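Local structure of regulator of Ty1 transposition protein 107 (Saccharomyces cerevisiae, 3T7J) at residues K197-V202 with T223-E228; W229-E234 with K247-Q252. The protein probably binds partner proteins through its BRCT domains and is linked to control of Ty1 transposition and the DNA damage response. All coordinates share one frame; numbering follows the deposited sequence.

Contact 1: K197-V202 with T223-E228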
ATOM      1  N   LYS A 197      23.962 -15.081 -11.673  1.00 29.61           N
ATOM      2  CA  LYS A 197      24.195 -15.813 -10.453  1.00 26.99           C
ATOM      3  C   LYS A 197      23.550 -15.099  -9.279  1.00 24.71           C
ATOM      4  O   LYS A 197      23.050 -15.734  -8.361  1.00 24.78           O
ATOM      5  CB  LYS A 197      25.699 -15.997 -10.214  1.00 32.01           C
ATOM      6  CG  LYS A 197      26.025 -16.642  -8.883  1.00 30.76           C
ATOM      7  CD  LYS A 197      26.860 -17.881  -9.097  1.00 38.18           C
ATOM      8  CE  LYS A 197      28.072 -17.888  -8.192  1.00 36.43           C
ATOM      9  NZ  LYS A 197      27.709 -17.975  -6.775  1.00 41.57           N
ATOM     10  N   TYR A 198      23.564 -13.774  -9.304  1.00 25.08           N
ATOM     11  CA  TYR A 198      22.991 -13.009  -8.210  1.00 26.29           C
ATOM     12  C   TYR A 198      21.925 -12.085  -8.737  1.00 26.74           C
ATOM     13  O   TYR A 198      22.185 -11.277  -9.629  1.00 24.42           O
ATOM     14  CB  TYR A 198      24.049 -12.155  -7.508  1.00 23.92           C
ATOM     15  CG  TYR A 198      25.182 -12.950  -6.913  1.00 24.91           C
ATOM     16  CD1 TYR A 198      25.068 -13.505  -5.647  1.00 28.68           C
ATOM     17  CD2 TYR A 198      26.352 -13.164  -7.623  1.00 24.77           C
ATOM     18  CE1 TYR A 198      26.095 -14.249  -5.096  1.00 32.69           C
ATOM     19  CE2 TYR A 198      27.379 -13.909  -7.094  1.00 28.75           C
ATOM     20  CZ  TYR A 198      27.248 -14.444  -5.824  1.00 31.66           C
ATOM     21  OH  TYR A 198      28.275 -15.173  -5.287  1.00 33.87           O
ATOM     22  N   VAL A 199      20.732 -12.175  -8.165  1.00 19.89           N
ATOM     23  CA  VAL A 199      19.693 -11.241  -8.522  1.00 23.36           C
ATOM     24  C   VAL A 199      19.199 -10.511  -7.294  1.00 25.05           C
ATOM     25  O   VAL A 199      18.791 -11.131  -6.306  1.00 25.73           O
ATOM     26  CB  VAL A 199      18.525 -11.970  -9.214  1.00 24.72           C
ATOM     27  CG1 VAL A 199      17.418 -10.992  -9.532  1.00 23.35           C
ATOM     28  CG2 VAL A 199      19.046 -12.654 -10.481  1.00 21.91           C
ATOM     29  N   LEU A 200      19.211  -9.189  -7.353  1.00 23.33           N
ATOM     30  CA  LEU A 200      18.754  -8.426  -6.209  1.00 25.48           C
ATOM     31  C   LEU A 200      17.680  -7.423  -6.599  1.00 26.16           C
ATOM     32  O   LEU A 200      17.741  -6.805  -7.670  1.00 26.59           O
ATOM     33  CB  LEU A 200      19.916  -7.657  -5.577  1.00 24.94           C
ATOM     34  CG  LEU A 200      21.300  -8.183  -5.183  1.00 30.17           C
ATOM     35  CD1 LEU A 200      21.378  -8.758  -3.782  1.00 31.47           C
ATOM     36  CD2 LEU A 200      21.990  -9.082  -6.225  1.00 27.63           C
ATOM     37  N   ILE A 201      16.715  -7.236  -5.708  1.00 25.74           N
ATOM     38  CA  ILE A 201      15.703  -6.203  -5.861  1.00 29.92           C
ATOM     39  C   ILE A 201      15.979  -5.161  -4.785  1.00 31.90           C
ATOM     40  O   ILE A 201      15.922  -5.463  -3.589  1.00 34.75           O
ATOM     41  CB  ILE A 201      14.261  -6.757  -5.682  1.00 31.12           C
ATOM     42  CG1 ILE A 201      13.992  -7.923  -6.644  1.00 31.63           C
ATOM     43  CG2 ILE A 201      13.232  -5.652  -5.879  1.00 32.47           C
ATOM     44  CD1 ILE A 201      12.630  -8.616  -6.415  1.00 27.29           C
ATOM     45  N   VAL A 202      16.277  -3.939  -5.205  1.00 30.65           N
ATOM     46  CA  VAL A 202      16.656  -2.898  -4.250  1.00 38.93           C
ATOM     47  C   VAL A 202      15.832  -1.637  -4.444  1.00 43.35           C
ATOM     48  O   VAL A 202      15.234  -1.438  -5.503  1.00 46.34           O
ATOM     49  CB  VAL A 202      18.171  -2.555  -4.330  1.00 38.42           C
ATOM     50  CG1 VAL A 202      19.015  -3.803  -4.168  1.00 34.64           C
ATOM     51  CG2 VAL A 202      18.505  -1.855  -5.632  1.00 36.62           C
ATOM     52  N   THR A 223      28.135 -13.146 -12.388  1.00 23.39           N
ATOM     53  CA  THR A 223      27.204 -12.213 -13.001  1.00 26.02           C
ATOM     54  C   THR A 223      26.194 -11.734 -11.978  1.00 23.99           C
ATOM     55  O   THR A 223      25.874 -12.454 -11.026  1.00 25.65           O
ATOM     56  CB  THR A 223      26.468 -12.889 -14.170  1.00 27.55           C
ATOM     57  OG1 THR A 223      25.908 -14.121 -13.703  1.00 29.06           O
ATOM     58  CG2 THR A 223      27.458 -13.198 -15.302  1.00 29.96           C
ATOM     59  N   ILE A 224      25.670 -10.532 -12.203  1.00 24.50           N
ATOM     60  CA  ILE A 224      24.820  -9.848 -11.244  1.00 22.82           C
ATOM     61  C   ILE A 224      23.719  -9.061 -11.945  1.00 27.62           C
ATOM     62  O   ILE A 224      23.961  -8.387 -12.954  1.00 26.41           O
ATOM     63  CB  ILE A 224      25.662  -8.828 -10.426  1.00 26.45           C
ATOM     64  CG1 ILE A 224      26.896  -9.509  -9.820  1.00 26.32           C
ATOM     65  CG2 ILE A 224      24.810  -8.118  -9.375  1.00 23.95           C
ATOM     66  CD1 ILE A 224      27.986  -8.506  -9.325  1.00 25.63           C
ATOM     67  N   LEU A 225      22.516  -9.116 -11.387  1.00 24.26           N
ATOM     68  CA  LEU A 225      21.415  -8.305 -11.887  1.00 28.04           C
ATOM     69  C   LEU A 225      20.753  -7.607 -10.728  1.00 23.01           C
ATOM     70  O   LEU A 225      20.285  -8.245  -9.802  1.00 25.09           O
ATOM     71  CB  LEU A 225      20.369  -9.163 -12.609  1.00 24.37           C
ATOM     72  CG  LEU A 225      19.104  -8.417 -13.051  1.00 24.76           C
ATOM     73  CD1 LEU A 225      19.381  -7.303 -14.084  1.00 21.46           C
ATOM     74  CD2 LEU A 225      18.075  -9.393 -13.604  1.00 25.80           C
ATOM     75  N   ILE A 226      20.710  -6.286 -10.787  1.00 24.20           N
ATOM     76  CA  ILE A 226      20.081  -5.512  -9.728  1.00 24.36           C
ATOM     77  C   ILE A 226      18.996  -4.635 -10.336  1.00 24.98           C
ATOM     78  O   ILE A 226      19.242  -3.894 -11.301  1.00 25.91           O
ATOM     79  CB  ILE A 226      21.137  -4.678  -8.964  1.00 24.65           C
ATOM     80  CG1 ILE A 226      22.233  -5.604  -8.427  1.00 23.51           C
ATOM     81  CG2 ILE A 226      20.503  -3.912  -7.834  1.00 25.92           C
ATOM     82  CD1 ILE A 226      23.233  -4.910  -7.521  1.00 27.60           C
ATOM     83  N   VAL A 227      17.788  -4.742  -9.789  1.00 25.99           N
ATOM     84  CA  VAL A 227      16.625  -4.090 -10.373  1.00 28.04           C
ATOM     85  C   VAL A 227      15.715  -3.454  -9.341  1.00 25.18           C
ATOM     86  O   VAL A 227      15.802  -3.739  -8.154  1.00 28.44           O
ATOM     87  CB  VAL A 227      15.767  -5.070 -11.214  1.00 26.06           C
ATOM     88  CG1 VAL A 227      16.597  -5.654 -12.337  1.00 26.81           C
ATOM     89  CG2 VAL A 227      15.181  -6.173 -10.322  1.00 27.52           C
ATOM     90  N   GLU A 228      14.846  -2.578  -9.826  1.00 31.65           N
ATOM     91  CA  GLU A 228      13.829  -1.948  -9.004  1.00 34.80           C
ATOM     92  C   GLU A 228      12.568  -2.800  -9.082  1.00 31.78           C
ATOM     93  O   GLU A 228      12.387  -3.581 -10.013  1.00 31.89           O
ATOM     94  CB  GLU A 228      13.529  -0.526  -9.506  1.00 35.35           C
ATOM     95  CG  GLU A 228      14.703   0.444  -9.393  1.00 39.33           C
ATOM     96  CD  GLU A 228      14.439   1.794 -10.060  1.00 43.73           C
ATOM     97  OE1 GLU A 228      14.271   1.830 -11.296  1.00 40.04           O
ATOM     98  OE2 GLU A 228      14.409   2.820  -9.347  1.00 49.31           O
TER

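Contact 2: W229-E234 with K247-Q252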
ATOM      1  N   TRP A 229      11.704  -2.649  -8.089  1.00 31.88           N
ATOM      2  CA  TRP A 229      10.473  -3.390  -8.033  1.00 31.09           C
ATOM      3  C   TRP A 229       9.650  -3.224  -9.315  1.00 31.20           C
ATOM      4  O   TRP A 229       8.979  -4.165  -9.748  1.00 31.01           O
ATOM      5  CB  TRP A 229       9.687  -2.988  -6.784  1.00 32.37           C
ATOM      6  CG  TRP A 229       8.268  -3.464  -6.764  1.00 33.67           C
ATOM      7  CD1 TRP A 229       7.154  -2.684  -6.742  1.00 35.26           C
ATOM      8  CD2 TRP A 229       7.807  -4.825  -6.776  1.00 30.55           C
ATOM      9  NE1 TRP A 229       6.030  -3.467  -6.727  1.00 30.12           N
ATOM     10  CE2 TRP A 229       6.401  -4.787  -6.744  1.00 34.90           C
ATOM     11  CE3 TRP A 229       8.447  -6.069  -6.796  1.00 31.26           C
ATOM     12  CZ2 TRP A 229       5.616  -5.947  -6.748  1.00 36.16           C
ATOM     13  CZ3 TRP A 229       7.673  -7.218  -6.795  1.00 33.60           C
ATOM     14  CH2 TRP A 229       6.269  -7.150  -6.768  1.00 34.53           C
ATOM     15  N   ASN A 230       9.739  -2.059  -9.951  1.00 32.58           N
ATOM     16  CA  ASN A 230       8.971  -1.797 -11.176  1.00 32.63           C
ATOM     17  C   ASN A 230       9.405  -2.642 -12.379  1.00 34.49           C
ATOM     18  O   ASN A 230       8.680  -2.778 -13.363  1.00 29.56           O
ATOM     19  CB  ASN A 230       9.011  -0.308 -11.532  1.00 33.92           C
ATOM     20  CG  ASN A 230       7.971   0.060 -12.568  0.66 36.67           C
ATOM     21  OD1 ASN A 230       6.862  -0.479 -12.560  0.49 35.10           O
ATOM     22  ND2 ASN A 230       8.325   0.960 -13.478  0.50 36.79           N
ATOM     23  N   TRP A 231      10.612  -3.186 -12.310  1.00 31.45           N
ATOM     24  CA  TRP A 231      11.082  -4.138 -13.300  1.00 30.05           C
ATOM     25  C   TRP A 231      10.264  -5.415 -13.178  1.00 26.64           C
ATOM     26  O   TRP A 231       9.875  -6.028 -14.181  1.00 26.58           O
ATOM     27  CB  TRP A 231      12.550  -4.449 -13.007  1.00 28.84           C
ATOM     28  CG  TRP A 231      13.242  -5.298 -14.011  1.00 23.95           C
ATOM     29  CD1 TRP A 231      13.886  -4.871 -15.135  1.00 27.82           C
ATOM     30  CD2 TRP A 231      13.402  -6.717 -13.974  1.00 26.96           C
ATOM     31  NE1 TRP A 231      14.440  -5.932 -15.802  1.00 26.87           N
ATOM     32  CE2 TRP A 231      14.152  -7.080 -15.114  1.00 27.39           C
ATOM     33  CE3 TRP A 231      12.984  -7.716 -13.093  1.00 25.08           C
ATOM     34  CZ2 TRP A 231      14.488  -8.402 -15.393  1.00 25.08           C
ATOM     35  CZ3 TRP A 231      13.323  -9.024 -13.368  1.00 27.05           C
ATOM     36  CH2 TRP A 231      14.069  -9.356 -14.507  1.00 25.72           C
ATOM     37  N   CYS A 232      10.017  -5.824 -11.942  1.00 25.81           N
ATOM     38  CA  CYS A 232       9.177  -6.997 -11.699  1.00 27.75           C
ATOM     39  C   CYS A 232       7.753  -6.702 -12.147  1.00 28.83           C
ATOM     40  O   CYS A 232       7.093  -7.540 -12.792  1.00 29.76           O
ATOM     41  CB  CYS A 232       9.188  -7.359 -10.222  1.00 30.93           C
ATOM     42  SG  CYS A 232      10.815  -7.847  -9.640  1.00 29.32           S
ATOM     43  N   VAL A 233       7.283  -5.506 -11.804  1.00 28.09           N
ATOM     44  CA  VAL A 233       5.906  -5.120 -12.109  1.00 31.68           C
ATOM     45  C   VAL A 233       5.613  -5.122 -13.599  1.00 30.62           C
ATOM     46  O   VAL A 233       4.626  -5.714 -14.048  1.00 32.31           O
ATOM     47  CB  VAL A 233       5.547  -3.741 -11.545  1.00 31.04           C
ATOM     48  CG1 VAL A 233       4.111  -3.353 -11.984  1.00 34.30           C
ATOM     49  CG2 VAL A 233       5.645  -3.755 -10.039  1.00 28.69           C
ATOM     50  N   GLU A 234       6.458  -4.446 -14.360  1.00 27.61           N
ATOM     51  CA  GLU A 234       6.304  -4.409 -15.801  1.00 30.23           C
ATOM     52  C   GLU A 234       6.419  -5.815 -16.400  1.00 29.46           C
ATOM     53  O   GLU A 234       5.668  -6.160 -17.303  1.00 28.88           O
ATOM     54  CB  GLU A 234       7.310  -3.436 -16.429  1.00 34.81           C
ATOM     55  CG  GLU A 234       7.085  -1.967 -16.012  1.00 32.33           C
ATOM     56  CD  GLU A 234       5.673  -1.473 -16.327  0.23 33.69           C
ATOM     57  OE1 GLU A 234       5.202  -1.684 -17.452  1.00 35.97           O
ATOM     58  OE2 GLU A 234       5.021  -0.869 -15.454  0.83 34.47           O
ATOM     59  N   LYS A 247      15.330  -0.424 -18.783  1.00 35.77           N
ATOM     60  CA  LYS A 247      14.388   0.243 -17.890  1.00 35.50           C
ATOM     61  C   LYS A 247      14.194  -0.504 -16.568  1.00 38.39           C
ATOM     62  O   LYS A 247      13.940  -1.701 -16.565  1.00 33.43           O
ATOM     63  CB  LYS A 247      13.034   0.387 -18.588  0.63 40.49           C
ATOM     64  CG  LYS A 247      11.929   0.848 -17.665  0.38 38.46           C
ATOM     65  CD  LYS A 247      10.602   0.971 -18.386  0.13 38.23           C
ATOM     66  CE  LYS A 247       9.482   1.241 -17.396  0.71 36.46           C
ATOM     67  NZ  LYS A 247       8.209   1.548 -18.099  0.42 35.68           N
ATOM     68  N   ASN A 248      14.274   0.234 -15.463  1.00 33.70           N
ATOM     69  CA  ASN A 248      14.259  -0.308 -14.103  1.00 33.67           C
ATOM     70  C   ASN A 248      15.414  -1.256 -13.729  1.00 31.08           C
ATOM     71  O   ASN A 248      15.359  -1.956 -12.723  1.00 28.25           O
ATOM     72  CB  ASN A 248      12.904  -0.921 -13.761  1.00 36.89           C
ATOM     73  CG  ASN A 248      11.774   0.065 -13.956  1.00 41.24           C
ATOM     74  OD1 ASN A 248      11.656   1.051 -13.221  1.00 44.27           O
ATOM     75  ND2 ASN A 248      10.956  -0.175 -14.972  1.00 36.43           N
ATOM     76  N   VAL A 249      16.467  -1.258 -14.531  1.00 32.35           N
ATOM     77  CA  VAL A 249      17.655  -2.020 -14.204  1.00 28.57           C
ATOM     78  C   VAL A 249      18.688  -1.053 -13.624  1.00 34.12           C
ATOM     79  O   VAL A 249      19.050  -0.068 -14.257  1.00 28.72           O
ATOM     80  CB  VAL A 249      18.235  -2.717 -15.438  1.00 29.12           C
ATOM     81  CG1 VAL A 249      19.607  -3.329 -15.101  1.00 29.16           C
ATOM     82  CG2 VAL A 249      17.265  -3.795 -15.957  1.00 27.17           C
ATOM     83  N   LEU A 250      19.151  -1.339 -12.416  1.00 31.19           N
ATOM     84  CA  LEU A 250      20.047  -0.438 -11.728  1.00 29.49           C
ATOM     85  C   LEU A 250      21.498  -0.794 -11.988  1.00 32.37           C
ATOM     86  O   LEU A 250      22.377   0.065 -11.944  1.00 30.01           O
ATOM     87  CB  LEU A 250      19.757  -0.466 -10.237  1.00 29.09           C
ATOM     88  CG  LEU A 250      18.369   0.051  -9.887  1.00 33.84           C
ATOM     89  CD1 LEU A 250      18.197   0.015  -8.385  1.00 34.71           C
ATOM     90  CD2 LEU A 250      18.192   1.475 -10.416  1.00 37.20           C
ATOM     91  N   TYR A 251      21.746  -2.068 -12.270  1.00 29.06           N
ATOM     92  CA  TYR A 251      23.103  -2.549 -12.510  1.00 31.20           C
ATOM     93  C   TYR A 251      22.976  -3.956 -13.063  1.00 31.89           C
ATOM     94  O   TYR A 251      22.153  -4.735 -12.593  1.00 25.14           O
ATOM     95  CB  TYR A 251      23.892  -2.556 -11.189  1.00 27.53           C
ATOM     96  CG  TYR A 251      25.284  -3.155 -11.237  1.00 30.99           C
ATOM     97  CD1 TYR A 251      26.423  -2.338 -11.363  1.00 28.28           C
ATOM     98  CD2 TYR A 251      25.471  -4.532 -11.105  1.00 28.48           C
ATOM     99  CE1 TYR A 251      27.712  -2.888 -11.385  1.00 29.87           C
ATOM    100  CE2 TYR A 251      26.738  -5.084 -11.123  1.00 31.68           C
ATOM    101  CZ  TYR A 251      27.858  -4.263 -11.267  1.00 33.73           C
ATOM    102  OH  TYR A 251      29.102  -4.837 -11.293  1.00 31.33           O
ATOM    103  N   GLN A 252      23.768  -4.270 -14.077  1.00 31.69           N
ATOM    104  CA  GLN A 252      23.910  -5.652 -14.499  1.00 30.31           C
ATOM    105  C   GLN A 252      25.323  -5.945 -14.984  1.00 32.27           C
ATOM    106  O   GLN A 252      25.931  -5.153 -15.713  1.00 32.51           O
ATOM    107  CB  GLN A 252      22.861  -6.047 -15.537  1.00 27.83           C
ATOM    108  CG  GLN A 252      23.054  -5.483 -16.927  1.00 32.70           C
ATOM    109  CD  GLN A 252      21.925  -5.905 -17.868  1.00 38.54           C
ATOM    110  OE1 GLN A 252      21.507  -7.054 -17.860  1.00 41.39           O
ATOM    111  NE2 GLN A 252      21.417  -4.965 -18.659  1.00 40.39           N
TER

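Contact 1: K197-V202 with T223-E228
Tyr198-Ile201 and Ile224-Val227 pair as the parallel strands of a beta-alpha-beta unit, with helix 207-218 as the crossover. The strand axes come within 4.8 Å and lie 10° apart. Backbone hydrogen bonds run in alternation from one strand to the other. Leu225 N gives to Tyr198 O (2.8 Å), and Leu225 O takes from Leu200 N (2.8 Å). Val227 then repeats the pattern, bonding Leu200 O through its N and Val202 N through its O. At the entry to the strands, Thr223 O accepts from Tyr198 N (3.2 Å) and only weakly from Lys197 N. Thr223 OG1 accepts from Lys197 N at 3.0 Å and is also bonded to Ile195 O. The chi1 of Thr223 (52°) puts the hydroxyl between backbone N and carbonyl carbon, within reach of the Lys197 amide.

Tyr198, Leu200, Ile224 and Ile226 share one face of the sheet. Leu200 lies beside Ile226, pointing the same way, with CD2 4.1 Å from Ile226 CG1. Val202 CG2 meets Ile226 CG2 at 3.6 Å, the two side chains crossing at a slant. Helix 207-218 covers this face through Ile215 and Thr212, and Tyr198 OH bonds Asp219. The other face carries Val199, Ile201, Leu225 and Val227. Ile201 CG1 lies 4.2 Å from Val227 CG2. Apolar residues on both faces of the parallel part of the sheet are typical of the alpha/beta core of a BRCT domain.

Contact 2: W229-E234 with K247-Q252
Trp231 and Asn230, on helix 229-238, meet Asn248, just before strand 249-253, and Val249 at its start. Trp231 comes with the edge of its indole. Its CD1 lies 3.5 Å from Lys247 O, and that oxygen sits in the plane of the ring. Val249 lies beside the indole and points the same way. Its CG2 packs obliquely against the pyrrole part, 3.5 Å from Trp231 NE1. Trp231 has CG anti to its own amide nitrogen (chi1 -174°), which swings the indole away from the helix toward Val249. At the root of the side chain, Trp231 CB touches Asn248 CB at 3.6 Å. Leu225 and Val241 add to the packing round this tryptophan.

Asn230 and Asn248 slant across one another, with their amide planes 80° apart. Asn230 ND2 gives a weak hydrogen bond to Asn248 OD1 at 3.3 Å. The two ND2 atoms are 3.2 Å apart, but both are donors and no bond joins them. Asn230 OD1 has a weak partner in Arg70. Asn248 has a left-handed backbone (phi 62°) where the chain enters the strand, and its CB points toward the helix.

Lys247 is fully extended and runs past Asn230 toward Glu234. Its NZ stops 4.5 Å from Glu234 OE1, too far for a salt bridge. The opposite charges may still attract weakly. The contact therefore rests mainly on the close packing of Trp231 against Asn248 and Val249. Its polar part adds one weak amide bond and perhaps a weak attraction between Lys247 and Glu234.

Contact 1 comes first along the chain, and the centres of the two contacts lie about 9 Å apart. Strand 224-227 runs almost directly into helix 229-238, so the chain passes from one contact to the other at Glu228 and Trp229. Strand 249-253 returns antiparallel beside strand 224-227 and adds an edge to the otherwise parallel sheet. There Ile226 O is 2.8 Å from Leu250 N and Ile226 N is 2.8 Å from Tyr251 O, both probable hydrogen bonds. Two residues, Leu250 and Tyr251, sit opposite the single Ile226, which makes a classic beta bulge. Together the contacts join strands 198-201, 224-227 and 249-253 with helix 229-238 in the second BRCT domain.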